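PDB 4QYI: hypoxanthine phosphoribosyltransferase from Bacillus anthracis, which catalyses the transfer of a phosphoribosyl group from phosphoribosyl pyrophosphate to hypoxanthine or guanine, salvaging these purine bases as nucleotides. Local coordinates for the interface of chains A and B. Sequence-based numbering; all coordinates share one arbitrary frame. Chains: chain A, Hypoxanthine phosphoribosyltransferase; chain B, Hypoxanthine phosphoribosyltransferase.

The interface of chains A and B. Residues chain A 48-49, 51-52, 55, 64, 66; chain B 48-49, 52, 167.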
ATOM      1  N   PHE A  48      -1.072  -2.000   4.317  1.00 49.67           N
ATOM      2  CA  PHE A  48      -0.219  -1.669   3.155  1.00 49.14           C
ATOM      3  C   PHE A  48       1.272  -1.611   3.423  1.00 48.94           C
ATOM      4  O   PHE A  48       2.039  -1.988   2.548  1.00 50.45           O
ATOM      5  CB  PHE A  48      -0.684  -0.419   2.377  1.00 49.01           C
ATOM      6  CG  PHE A  48      -0.106   0.893   2.838  1.00 51.56           C
ATOM      7  CD1 PHE A  48      -0.606   1.562   3.946  1.00 52.22           C
ATOM      8  CD2 PHE A  48       0.922   1.492   2.113  1.00 53.63           C
ATOM      9  CE1 PHE A  48      -0.071   2.773   4.345  1.00 52.99           C
ATOM     10  CE2 PHE A  48       1.451   2.707   2.502  1.00 53.62           C
ATOM     11  CZ  PHE A  48       0.943   3.352   3.614  1.00 54.02           C
ATOM     12  N   VAL A  49       1.683  -1.193   4.614  1.00 49.50           N
ATOM     13  CA  VAL A  49       3.115  -1.112   4.927  1.00 51.25           C
ATOM     14  C   VAL A  49       3.657  -2.516   5.129  1.00 50.27           C
ATOM     15  O   VAL A  49       4.668  -2.892   4.566  1.00 50.15           O
ATOM     16  CB  VAL A  49       3.385  -0.225   6.158  1.00 52.99           C
ATOM     17  CG1 VAL A  49       4.853  -0.257   6.513  1.00 55.05           C
ATOM     18  CG2 VAL A  49       2.928   1.205   5.897  1.00 53.93           C
ATOM     19  N   ALA A  51       2.443  -5.235   3.978  1.00 47.96           N
ATOM     20  CA  ALA A  51       2.401  -5.949   2.697  1.00 47.85           C
ATOM     21  C   ALA A  51       3.577  -5.575   1.839  1.00 48.25           C
ATOM     22  O   ALA A  51       4.196  -6.451   1.244  1.00 46.14           O
ATOM     23  CB  ALA A  51       1.105  -5.684   1.948  1.00 48.82           C
ATOM     24  N   ALA A  52       3.873  -4.279   1.770  1.00 48.31           N
ATOM     25  CA  ALA A  52       4.997  -3.809   0.978  1.00 50.63           C
ATOM     26  C   ALA A  52       6.291  -4.493   1.457  1.00 51.28           C
ATOM     27  O   ALA A  52       7.081  -4.946   0.647  1.00 51.46           O
ATOM     28  CB  ALA A  52       5.132  -2.291   1.076  1.00 51.02           C
ATOM     29  N   ILE A  55       6.110  -8.773   0.942  1.00 50.25           N
ATOM     30  CA  ILE A  55       6.290  -9.308  -0.411  1.00 50.83           C
ATOM     31  C   ILE A  55       7.698  -9.183  -0.967  1.00 50.40           C
ATOM     32  O   ILE A  55       8.118 -10.008  -1.795  1.00 49.31           O
ATOM     33  CB  ILE A  55       5.258  -8.761  -1.415  1.00 49.80           C
ATOM     34  CG1 ILE A  55       5.496  -7.278  -1.716  1.00 50.69           C
ATOM     35  CG2 ILE A  55       3.846  -9.042  -0.895  1.00 50.47           C
ATOM     36  CD1 ILE A  55       4.535  -6.735  -2.755  1.00 50.72           C
ATOM     37  N   ILE A  64      -0.106  -9.115  -6.474  1.00 48.71           N
ATOM     38  CA  ILE A  64      -0.743  -8.500  -5.312  1.00 50.22           C
ATOM     39  C   ILE A  64      -1.978  -7.713  -5.729  1.00 47.92           C
ATOM     40  O   ILE A  64      -2.023  -7.145  -6.798  1.00 47.32           O
ATOM     41  CB  ILE A  64       0.228  -7.681  -4.420  1.00 56.89           C
ATOM     42  CG1 ILE A  64      -0.506  -7.156  -3.170  1.00 62.44           C
ATOM     43  CG2 ILE A  64       0.830  -6.528  -5.182  1.00 59.64           C
ATOM     44  CD1 ILE A  64       0.410  -6.713  -2.047  1.00 64.16           C
ATOM     45  N   PHE A  66      -5.673  -5.584  -3.764  1.00 46.89           N
ATOM     46  CA  PHE A  66      -6.206  -5.017  -2.549  1.00 47.21           C
ATOM     47  C   PHE A  66      -7.719  -5.160  -2.434  1.00 46.20           C
ATOM     48  O   PHE A  66      -8.439  -5.224  -3.431  1.00 45.75           O
ATOM     49  CB  PHE A  66      -5.873  -3.529  -2.506  1.00 48.85           C
ATOM     50  CG  PHE A  66      -4.416  -3.236  -2.554  1.00 50.91           C
ATOM     51  CD1 PHE A  66      -3.654  -3.333  -1.400  1.00 53.94           C
ATOM     52  CD2 PHE A  66      -3.803  -2.868  -3.731  1.00 51.89           C
ATOM     53  CE1 PHE A  66      -2.305  -3.080  -1.419  1.00 55.11           C
ATOM     54  CE2 PHE A  66      -2.438  -2.608  -3.762  1.00 54.38           C
ATOM     55  CZ  PHE A  66      -1.692  -2.719  -2.606  1.00 55.01           C
TER
ATOM     56  N   PHE B  48       2.328   2.026  -4.196  1.00 49.41           N
ATOM     57  CA  PHE B  48       2.194   1.659  -2.766  1.00 49.78           C
ATOM     58  C   PHE B  48       3.493   1.316  -2.048  1.00 50.51           C
ATOM     59  O   PHE B  48       3.614   1.609  -0.872  1.00 50.67           O
ATOM     60  CB  PHE B  48       1.122   0.599  -2.515  1.00 48.79           C
ATOM     61  CG  PHE B  48       1.595  -0.817  -2.577  1.00 49.70           C
ATOM     62  CD1 PHE B  48       1.768  -1.463  -3.791  1.00 51.07           C
ATOM     63  CD2 PHE B  48       1.811  -1.529  -1.410  1.00 50.18           C
ATOM     64  CE1 PHE B  48       2.185  -2.786  -3.842  1.00 53.33           C
ATOM     65  CE2 PHE B  48       2.233  -2.856  -1.458  1.00 51.50           C
ATOM     66  CZ  PHE B  48       2.421  -3.483  -2.671  1.00 51.74           C
ATOM     67  N   VAL B  49       4.454   0.735  -2.749  1.00 51.61           N
ATOM     68  CA  VAL B  49       5.730   0.383  -2.123  1.00 53.16           C
ATOM     69  C   VAL B  49       6.534   1.653  -1.864  1.00 54.86           C
ATOM     70  O   VAL B  49       7.047   1.876  -0.776  1.00 55.45           O
ATOM     71  CB  VAL B  49       6.523  -0.599  -2.975  1.00 53.17           C
ATOM     72  CG1 VAL B  49       7.874  -0.868  -2.347  1.00 55.59           C
ATOM     73  CG2 VAL B  49       5.738  -1.902  -3.135  1.00 52.94           C
ATOM     74  N   ALA B  52       4.959   3.585   0.991  1.00 56.24           N
ATOM     75  CA  ALA B  52       5.259   2.971   2.280  1.00 56.82           C
ATOM     76  C   ALA B  52       6.672   3.363   2.750  1.00 57.22           C
ATOM     77  O   ALA B  52       6.852   3.707   3.906  1.00 59.14           O
ATOM     78  CB  ALA B  52       5.129   1.449   2.203  1.00 53.59           C
ATOM     79  N   ARG B 167       5.643  -6.980  -9.009  1.00 59.38           N
ATOM     80  CA  ARG B 167       5.545  -5.846  -8.105  1.00 57.38           C
ATOM     81  C   ARG B 167       6.356  -6.057  -6.849  1.00 59.20           C
ATOM     82  O   ARG B 167       6.733  -5.093  -6.190  1.00 59.42           O
ATOM     83  CB  ARG B 167       4.111  -5.586  -7.665  1.00 57.16           C
ATOM     84  CG  ARG B 167       3.152  -5.192  -8.763  1.00 56.68           C
ATOM     85  CD  ARG B 167       1.869  -4.656  -8.146  1.00 55.45           C
ATOM     86  NE  ARG B 167       0.803  -4.485  -9.108  1.00 55.45           N
ATOM     87  CZ  ARG B 167       0.575  -3.394  -9.831  1.00 56.55           C
ATOM     88  NH1 ARG B 167       1.363  -2.336  -9.755  1.00 55.19           N
ATOM     89  NH2 ARG B 167      -0.458  -3.377 -10.663  1.00 57.05           N
TER
HETATM   90  O   HOH W   1       0.127  -7.162  -9.004  1.00 59.60           O
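B:Phe48 meets A:Phe66 edge to face in an apolar patch of the contact between two copies of the enzyme, in which helix 48-55 of each chain faces its counterpart. The tip of A:Phe66, CZ, stands over the centre of the B:Phe48 ring, 3.8 Å from B:Phe48 CG, with the two planes turned 83° apart. B:Val49 CG2 lies over the opposite face, nearer the rim, so B:Phe48 is clasped between its own chain and the partner. Its CG sits between the backbone N and the carbonyl carbon (chi1 90°), a setting that carries the ring across to chain A.

Aliphatic contacts close round the far end of this ring. A:Ile64 and A:Ile55 both come tip to tip with it, each placing its CD1 3.9 Å from B:Phe48 CZ. The CG1 branch of A:Ile64 lies anti to the backbone N (chi1 -176°), which sends CD1 to the phenyl tip and leaves CG2 to pack 3.7 Å from B:Arg167 CD, where the two side chains cross nearly at right angles.

Along the helices the packing is roughly symmetric: B:Phe48 CE2 rests 3.8 Å from A:Ala52 CA, and A:Phe48 CE2 makes the matching contact with B:Ala52. Between them the small alanines meet methyl to methyl, A:Ala52 CB to B:Ala52 CB at 3.9 Å, which probably helps the helices come close. Such pairing may reflect a biological dimer, though the structure alone does not prove it.

Polar contact runs through water 1, which lies in plane at the edge of the B:Arg167 guanidinium and also bonds the backbone N and O of A:Ile64; B:Arg167 NE reaches this water at 2.8 Å.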